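Long-range contacts in archaeal actin homolog (Thermoplasma acidophilum, PDB 2FSJ), which binds ATP and polymerises, with nucleoside triphosphates as a requirement, into bundled helical filaments as an archaeal relative of actin: residues L108-I113 with E157-F161; R165-R169 with A341-S345; L222-V226 with L278-I282. All coordinates share one frame; numbering follows the deposited sequence.

Interaction 1 of 3, residues L108-I113 with E157-F161; sequences LWESGI and EVRQF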
loop_
_atom_site.group_PDB
_atom_site.type_symbol
_atom_site.label_atom_id
_atom_site.label_comp_id
_atom_site.label_asym_id
_atom_site.label_seq_id
_atom_site.Cartn_x
_atom_site.Cartn_y
_atom_site.Cartn_z
ATOM N N LEU A 108 -4.295 -8.544 -12.209
ATOM C CA LEU A 108 -4.155 -9.808 -12.953
ATOM C C LEU A 108 -3.953 -9.572 -14.454
ATOM O O LEU A 108 -3.078 -10.179 -15.057
ATOM C CB LEU A 108 -5.329 -10.725 -12.655
ATOM C CG LEU A 108 -5.574 -11.009 -11.173
ATOM C CD1 LEU A 108 -6.786 -11.933 -10.969
ATOM C CD2 LEU A 108 -4.348 -11.654 -10.581
ATOM N N TRP A 109 -4.710 -8.645 -15.030
ATOM C CA TRP A 109 -4.502 -8.208 -16.404
ATOM C C TRP A 109 -3.067 -7.676 -16.662
ATOM O O TRP A 109 -2.388 -8.077 -17.630
ATOM C CB TRP A 109 -5.517 -7.132 -16.769
ATOM C CG TRP A 109 -5.501 -6.859 -18.239
ATOM C CD1 TRP A 109 -4.753 -5.927 -18.893
ATOM C CD2 TRP A 109 -6.222 -7.587 -19.254
ATOM N NE1 TRP A 109 -4.947 -6.028 -20.255
ATOM C CE2 TRP A 109 -5.861 -7.023 -20.507
ATOM C CE3 TRP A 109 -7.168 -8.625 -19.232
ATOM C CZ2 TRP A 109 -6.390 -7.475 -21.708
ATOM C CZ3 TRP A 109 -7.707 -9.070 -20.454
ATOM C CH2 TRP A 109 -7.312 -8.502 -21.657
ATOM N N GLU A 110 -2.606 -6.769 -15.809
ATOM C CA GLU A 110 -1.256 -6.240 -15.956
ATOM C C GLU A 110 -0.143 -7.284 -15.785
ATOM O O GLU A 110 0.922 -7.158 -16.408
ATOM C CB GLU A 110 -1.010 -5.100 -15.018
ATOM C CG GLU A 110 -1.774 -3.852 -15.350
ATOM C CD GLU A 110 -1.157 -2.980 -16.433
ATOM O OE1 GLU A 110 0.037 -3.167 -16.816
ATOM O OE2 GLU A 110 -1.889 -2.083 -16.906
ATOM N N SER A 111 -0.381 -8.313 -14.983
ATOM C CA SER A 111 0.614 -9.341 -14.774
ATOM C C SER A 111 0.985 -10.006 -16.129
ATOM O O SER A 111 2.077 -10.493 -16.288
ATOM C CB SER A 111 0.110 -10.367 -13.730
ATOM O OG SER A 111 -0.763 -11.343 -14.283
ATOM N N GLY A 112 0.055 -10.004 -17.080
ATOM C CA GLY A 112 0.218 -10.650 -18.379
ATOM C C GLY A 112 0.119 -12.172 -18.302
ATOM O O GLY A 112 0.256 -12.844 -19.329
ATOM N N ILE A 113 -0.081 -12.715 -17.099
ATOM C CA ILE A 113 -0.252 -14.149 -16.919
ATOM C C ILE A 113 -1.505 -14.559 -17.658
ATOM O O ILE A 113 -2.552 -13.932 -17.533
ATOM C CB ILE A 113 -0.376 -14.538 -15.455
ATOM C CG1 ILE A 113 0.898 -14.207 -14.688
ATOM C CG2 ILE A 113 -0.684 -16.042 -15.326
ATOM C CD1 ILE A 113 0.688 -14.064 -13.172
ATOM N N GLU A 157 -10.122 -9.084 -26.127
ATOM C CA GLU A 157 -9.447 -10.263 -25.580
ATOM C C GLU A 157 -10.006 -10.590 -24.186
ATOM O O GLU A 157 -10.224 -9.693 -23.407
ATOM C CB GLU A 157 -7.956 -10.004 -25.415
ATOM C CG GLU A 157 -7.168 -11.209 -24.898
ATOM C CD GLU A 157 -5.717 -10.891 -24.543
ATOM O OE1 GLU A 157 -5.290 -9.734 -24.745
ATOM O OE2 GLU A 157 -5.042 -11.777 -24.009
ATOM N N VAL A 158 -10.132 -11.868 -23.875
ATOM C CA VAL A 158 -10.574 -12.373 -22.574
ATOM C C VAL A 158 -9.446 -13.166 -21.934
ATOM O O VAL A 158 -8.829 -14.017 -22.559
ATOM C CB VAL A 158 -11.805 -13.306 -22.710
ATOM C CG1 VAL A 158 -12.125 -14.055 -21.431
ATOM C CG2 VAL A 158 -12.997 -12.517 -23.205
ATOM N N ARG A 159 -9.186 -12.867 -20.661
ATOM C CA ARG A 159 -8.294 -13.637 -19.847
ATOM C C ARG A 159 -9.065 -14.123 -18.611
ATOM O O ARG A 159 -9.741 -13.347 -17.928
ATOM C CB ARG A 159 -7.105 -12.788 -19.438
ATOM C CG ARG A 159 -6.208 -12.374 -20.583
ATOM C CD ARG A 159 -4.966 -11.604 -20.167
ATOM N NE ARG A 159 -4.450 -10.876 -21.296
ATOM C CZ ARG A 159 -3.626 -9.833 -21.239
ATOM N NH1 ARG A 159 -3.103 -9.411 -20.101
ATOM N NH2 ARG A 159 -3.312 -9.230 -22.342
ATOM N N GLN A 160 -8.899 -15.385 -18.291
ATOM C CA GLN A 160 -9.615 -16.013 -17.201
ATOM C C GLN A 160 -8.691 -16.563 -16.104
ATOM O O GLN A 160 -7.657 -17.199 -16.394
ATOM C CB GLN A 160 -10.522 -17.119 -17.783
ATOM C CG GLN A 160 -11.734 -17.331 -16.981
ATOM C CD GLN A 160 -12.821 -18.153 -17.697
ATOM O OE1 GLN A 160 -13.998 -17.784 -17.723
ATOM N NE2 GLN A 160 -12.422 -19.244 -18.221
ATOM N N PHE A 161 -9.063 -16.334 -14.847
ATOM C CA PHE A 161 -8.244 -16.677 -13.674
ATOM C C PHE A 161 -9.120 -17.422 -12.658
ATOM O O PHE A 161 -10.217 -16.946 -12.268
ATOM C CB PHE A 161 -7.653 -15.386 -13.035
ATOM C CG PHE A 161 -6.955 -14.479 -14.021
ATOM C CD1 PHE A 161 -5.590 -14.664 -14.334
ATOM C CD2 PHE A 161 -7.646 -13.464 -14.654
ATOM C CE1 PHE A 161 -4.940 -13.822 -15.215
ATOM C CE2 PHE A 161 -6.989 -12.604 -15.568
ATOM C CZ PHE A 161 -5.631 -12.818 -15.868
HETATM O O HOH W 1 -2.963 -11.257 -17.545
#
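Glu157 brings its carbonyl O near the ring plane of Trp109, 3.6 Å from CH2 at the outer corner of the indole. Arg159 carries the contact. Trp109 CG, anti to the backbone N (chi1 -169°), takes the indole to it, and the extended arginine chain runs across the ring so that CD and the guanidinium both sit over the indole, the guanidinium flat on it with planes 5° apart. Arg159 CZ is 3.7 Å from the centroid of the Trp109 six-membered ring, a cation-pi pair. Glu157 fixes its rotation by a side-on salt bridge: Arg159 NE bonds Glu157 OE2 at 2.9 Å, nearly straight, in the guanidinium plane but above the carboxylate plane (58° out of it), while NH2 reaches OE1 on its syn side at 3.2 Å. NH1 also donates to a water bonded to the carbonyl oxygens of Leu108 and Ile113. Phe161 follows, with CB of Leu108 3.8 Å above the centre of its ring and Ile113 O at its edge, 3.3 Å from CE1. In the first domain of the actin-like fold, strand 158-170 runs between strands 147-152 and 120-128, and helix 101-111 packs on this sheet, Leu108 touching Leu149 and Leu122.

Interaction 2 of 3, residues R165-R169 with A341-S345; sequences RLIMR and AAERS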
loop_
_atom_site.group_PDB
_atom_site.type_symbol
_atom_site.label_atom_id
_atom_site.label_comp_id
_atom_site.label_asym_id
_atom_site.label_seq_id
_atom_site.Cartn_x
_atom_site.Cartn_y
_atom_site.Cartn_z
ATOM N N ARG A 165 -6.721 -20.469 -4.196
ATOM C CA ARG A 165 -6.345 -20.295 -2.792
ATOM C C ARG A 165 -5.837 -18.909 -2.578
ATOM O O ARG A 165 -5.159 -18.377 -3.435
ATOM C CB ARG A 165 -5.259 -21.279 -2.389
ATOM C CG ARG A 165 -4.960 -21.303 -0.918
ATOM C CD ARG A 165 -4.346 -22.605 -0.354
ATOM N NE ARG A 165 -3.822 -23.495 -1.389
ATOM C CZ ARG A 165 -2.537 -23.654 -1.693
ATOM N NH1 ARG A 165 -1.590 -22.982 -1.042
ATOM N NH2 ARG A 165 -2.190 -24.497 -2.668
ATOM N N LEU A 166 -6.218 -18.339 -1.437
ATOM C CA LEU A 166 -5.744 -17.057 -0.994
ATOM C C LEU A 166 -5.003 -17.276 0.317
ATOM O O LEU A 166 -5.607 -17.760 1.296
ATOM C CB LEU A 166 -6.956 -16.145 -0.815
ATOM C CG LEU A 166 -6.748 -14.703 -0.442
ATOM C CD1 LEU A 166 -5.924 -13.957 -1.500
ATOM C CD2 LEU A 166 -8.104 -14.034 -0.199
ATOM N N ILE A 167 -3.715 -16.927 0.349
ATOM C CA ILE A 167 -2.898 -16.990 1.538
ATOM C C ILE A 167 -2.699 -15.533 2.014
ATOM O O ILE A 167 -2.394 -14.660 1.214
ATOM C CB ILE A 167 -1.561 -17.663 1.240
ATOM C CG1 ILE A 167 -1.771 -19.145 0.795
ATOM C CG2 ILE A 167 -0.574 -17.569 2.445
ATOM C CD1 ILE A 167 -2.482 -19.999 1.816
ATOM N N MET A 168 -2.866 -15.311 3.306
ATOM C CA MET A 168 -2.887 -13.972 3.882
ATOM C C MET A 168 -1.940 -13.852 5.054
ATOM O O MET A 168 -1.896 -14.742 5.898
ATOM C CB MET A 168 -4.298 -13.647 4.358
ATOM C CG MET A 168 -5.322 -13.604 3.245
ATOM S SD MET A 168 -5.121 -12.202 2.164
ATOM C CE MET A 168 -5.776 -10.775 3.183
ATOM N N ARG A 169 -1.250 -12.716 5.152
ATOM C CA ARG A 169 -0.446 -12.399 6.336
ATOM C C ARG A 169 -0.772 -10.989 6.776
ATOM O O ARG A 169 -1.148 -10.213 5.913
ATOM C CB ARG A 169 1.022 -12.454 5.997
ATOM C CG ARG A 169 1.576 -13.846 5.836
ATOM C CD ARG A 169 1.537 -14.698 7.103
ATOM N NE ARG A 169 2.084 -16.018 6.818
ATOM C CZ ARG A 169 1.384 -17.057 6.362
ATOM N NH1 ARG A 169 0.060 -16.984 6.151
ATOM N NH2 ARG A 169 2.017 -18.204 6.142
ATOM N N ALA A 341 5.220 -16.045 1.449
ATOM C CA ALA A 341 4.340 -16.877 2.262
ATOM C C ALA A 341 3.435 -17.788 1.436
ATOM O O ALA A 341 3.233 -18.946 1.815
ATOM C CB ALA A 341 3.491 -16.035 3.246
ATOM N N ALA A 342 2.885 -17.323 0.324
ATOM C CA ALA A 342 2.058 -18.201 -0.505
ATOM C C ALA A 342 2.917 -19.339 -1.122
ATOM O O ALA A 342 2.513 -20.498 -1.096
ATOM C CB ALA A 342 1.328 -17.437 -1.571
ATOM N N GLU A 343 4.081 -18.988 -1.662
ATOM C CA GLU A 343 5.000 -19.959 -2.232
ATOM C C GLU A 343 5.305 -21.096 -1.233
ATOM O O GLU A 343 5.207 -22.307 -1.571
ATOM C CB GLU A 343 6.288 -19.260 -2.662
ATOM N N ARG A 344 5.649 -20.711 -0.004
ATOM C CA ARG A 344 5.935 -21.655 1.058
ATOM C C ARG A 344 4.687 -22.397 1.561
ATOM O O ARG A 344 4.768 -23.092 2.577
ATOM C CB ARG A 344 6.653 -20.947 2.215
ATOM N N SER A 345 3.544 -22.237 0.868
ATOM C CA SER A 345 2.310 -22.998 1.123
ATOM C C SER A 345 2.250 -24.265 0.245
ATOM O O SER A 345 2.596 -24.235 -0.944
ATOM C CB SER A 345 1.075 -22.133 0.831
ATOM O OG SER A 345 0.385 -21.817 2.023
#
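Ile167 sets its branched side chain against the last turn of helix 333-343, where its CB is 4.0 Å from Ala342 CB. With CG2 anti to the backbone N and CG1 beside it (chi1 -63°), the branches part: CG2 lies 4.0 Å from Ala342 CA, and CD1 approaches Ser345 OG to 3.4 Å. Two arginines flank this isoleucine along the strand. Arg169 lays one guanidinium face over Ala341, whose CB is 3.8 Å from NE; Arg165, bent at chi3, brings NH1 edge-on to 3.4 Å from Ser345 CB. Bonds within each segment help to place Arg169 and Ser345: Arg169 NH1 donates to Met168 O at 3.0 Å, and Ser345 N bonds Ala342 O at 2.8 Å, holding Ser345 close to the last turn. Leu166 and Met168 point away and touch helix 133-144, so the sheet has a helix on each side here, consistent with the C-terminal helix of actins returning to the first domain. No hydrogen bond or salt bridge crosses between the segments, so the contact rests on van der Waals meetings of Ile167, the alanine methyls, Ser345, one guanidinium face and one guanidinium edge, which suggests that fit counts for more than charge pairing.

Interaction 3 of 3, residues L222-V226 with L278-I282; sequences LQIGV and LANRI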
loop_
_atom_site.group_PDB
_atom_site.type_symbol
_atom_site.label_atom_id
_atom_site.label_comp_id
_atom_site.label_asym_id
_atom_site.label_seq_id
_atom_site.Cartn_x
_atom_site.Cartn_y
_atom_site.Cartn_z
ATOM N N LEU A 222 -2.722 4.225 13.439
ATOM C CA LEU A 222 -2.900 5.626 13.775
ATOM C C LEU A 222 -3.626 6.294 12.611
ATOM O O LEU A 222 -3.292 6.085 11.459
ATOM C CB LEU A 222 -1.547 6.292 13.999
ATOM C CG LEU A 222 -0.653 5.733 15.103
ATOM C CD1 LEU A 222 0.724 6.412 15.067
ATOM C CD2 LEU A 222 -1.330 5.870 16.465
ATOM N N GLN A 223 -4.633 7.098 12.889
ATOM C CA GLN A 223 -5.396 7.714 11.811
ATOM C C GLN A 223 -4.748 9.038 11.357
ATOM O O GLN A 223 -5.347 10.134 11.466
ATOM C CB GLN A 223 -6.877 7.865 12.215
ATOM C CG GLN A 223 -7.549 6.484 12.635
ATOM C CD GLN A 223 -7.615 5.462 11.507
ATOM O OE1 GLN A 223 -8.085 5.780 10.418
ATOM N NE2 GLN A 223 -7.127 4.205 11.770
ATOM N N ILE A 224 -3.518 8.921 10.850
ATOM C CA ILE A 224 -2.725 10.070 10.383
ATOM C C ILE A 224 -1.762 9.526 9.361
ATOM O O ILE A 224 -1.296 8.370 9.493
ATOM C CB ILE A 224 -2.009 10.807 11.572
ATOM C CG1 ILE A 224 -1.563 12.215 11.140
ATOM C CG2 ILE A 224 -0.820 10.023 12.110
ATOM C CD1 ILE A 224 -0.888 13.087 12.268
ATOM N N GLY A 225 -1.494 10.314 8.323
ATOM C CA GLY A 225 -0.552 9.934 7.288
ATOM C C GLY A 225 -0.165 11.131 6.408
ATOM O O GLY A 225 -0.475 12.273 6.738
ATOM N N VAL A 226 0.427 10.858 5.257
ATOM C CA VAL A 226 0.924 11.895 4.373
ATOM C C VAL A 226 -0.205 12.830 3.912
ATOM O O VAL A 226 0.062 13.943 3.631
ATOM C CB VAL A 226 1.643 11.321 3.139
ATOM C CG1 VAL A 226 2.200 12.479 2.262
ATOM C CG2 VAL A 226 2.777 10.373 3.554
ATOM N N LEU A 278 4.162 16.044 11.282
ATOM C CA LEU A 278 3.596 14.687 11.063
ATOM C C LEU A 278 4.441 13.629 11.782
ATOM O O LEU A 278 3.928 12.787 12.533
ATOM C CB LEU A 278 3.562 14.388 9.582
ATOM C CG LEU A 278 3.189 12.983 9.105
ATOM C CD1 LEU A 278 1.797 12.598 9.725
ATOM C CD2 LEU A 278 3.178 12.943 7.640
ATOM N N ALA A 279 5.743 13.690 11.552
ATOM C CA ALA A 279 6.698 12.808 12.205
ATOM C C ALA A 279 6.616 12.873 13.720
ATOM O O ALA A 279 6.547 11.829 14.379
ATOM C CB ALA A 279 8.135 13.118 11.745
ATOM N N ASN A 280 6.620 14.072 14.274
ATOM C CA ASN A 280 6.537 14.249 15.702
ATOM C C ASN A 280 5.259 13.594 16.295
ATOM O O ASN A 280 5.326 12.959 17.377
ATOM C CB ASN A 280 6.649 15.757 16.082
ATOM C CG ASN A 280 8.051 16.309 15.888
ATOM O OD1 ASN A 280 9.012 15.555 15.709
ATOM N ND2 ASN A 280 8.181 17.603 15.961
ATOM N N ARG A 281 4.115 13.702 15.602
ATOM C CA ARG A 281 2.874 13.126 16.128
ATOM C C ARG A 281 2.932 11.610 16.110
ATOM O O ARG A 281 2.484 10.967 17.056
ATOM C CB ARG A 281 1.638 13.571 15.354
ATOM C CG ARG A 281 1.266 15.031 15.649
ATOM C CD ARG A 281 0.020 15.480 14.943
ATOM N NE ARG A 281 -0.333 16.868 15.269
ATOM C CZ ARG A 281 -1.213 17.254 16.210
ATOM N NH1 ARG A 281 -1.859 16.366 16.984
ATOM N NH2 ARG A 281 -1.441 18.553 16.375
ATOM N N ILE A 282 3.503 11.040 15.057
ATOM C CA ILE A 282 3.622 9.594 14.983
ATOM C C ILE A 282 4.552 9.073 16.055
ATOM O O ILE A 282 4.218 8.097 16.763
ATOM C CB ILE A 282 4.092 9.155 13.575
ATOM C CG1 ILE A 282 2.995 9.436 12.548
ATOM C CG2 ILE A 282 4.478 7.685 13.556
ATOM C CD1 ILE A 282 3.533 9.574 11.137
#
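Ile224 projects from its loop toward helix 268-290 and touches three of that helix's side chains, Leu278, Arg281 and Ile282. From CB the chain divides. CG2, placed between the backbone N and the carbonyl carbon, meets Ile282 CG1 at 3.9 Å. The other branch leaves anti to N (chi1 -162°) and is extended: Ile224 CG1 comes to 3.7 Å from Leu278 CD1, the two side chains lying alongside and pointing opposite ways. At the tip, Ile224 CD1 lies 3.7 Å from both Leu278 CD1 and Arg281 CD, against the aliphatic stem of the arginine, which crosses it at about a right angle. Cutting this side chain back to an alanine would take away both branches, and is likely to leave Leu278 CD1 and Ile282 CG1 without this apolar partner and a gap beside the Arg281 stem. In the second domain of this actin-like fold, the loop links strand 213-222 to helix 226-241, passing through an inverse gamma turn centred on Gln223. Thr202 OG1 is bonded to Ile224 O, and Asp228 OD2 to Gly225 N. Further along, Leu278 CD2 packs on the backbone, 3.8 Å from Gly225 O and 4.1 Å from Val226 CA. At the strand end Leu222 CD1 reaches Ile282 CG2 at 4.2 Å. The CB of Val226 points away from helix 268-290, and the side chain lies close to Gly306 and Gln251, two residues of the ATP site.

In the fold
Interactions 1 and 2 share strand 158-170, with centres 20 Å apart: one joins its beginning to helix 101-111, the other a later part to the C-terminal helix 333-343. Interaction 3 lies on the opposite side of the chain's centre, in the second domain, about 24 Å from interaction 1 and 16 Å from interaction 2 between nearest atoms. It is the buried contact, and is almost wholly aliphatic. Interaction 1 is partly buried and the most varied, pairing a stacked guanidinium and bridging water with apolar ring packing. Interaction 2, at the surface, has neither; one arginine lays a guanidinium face on a methyl and the other meets a serine carbon with an edge.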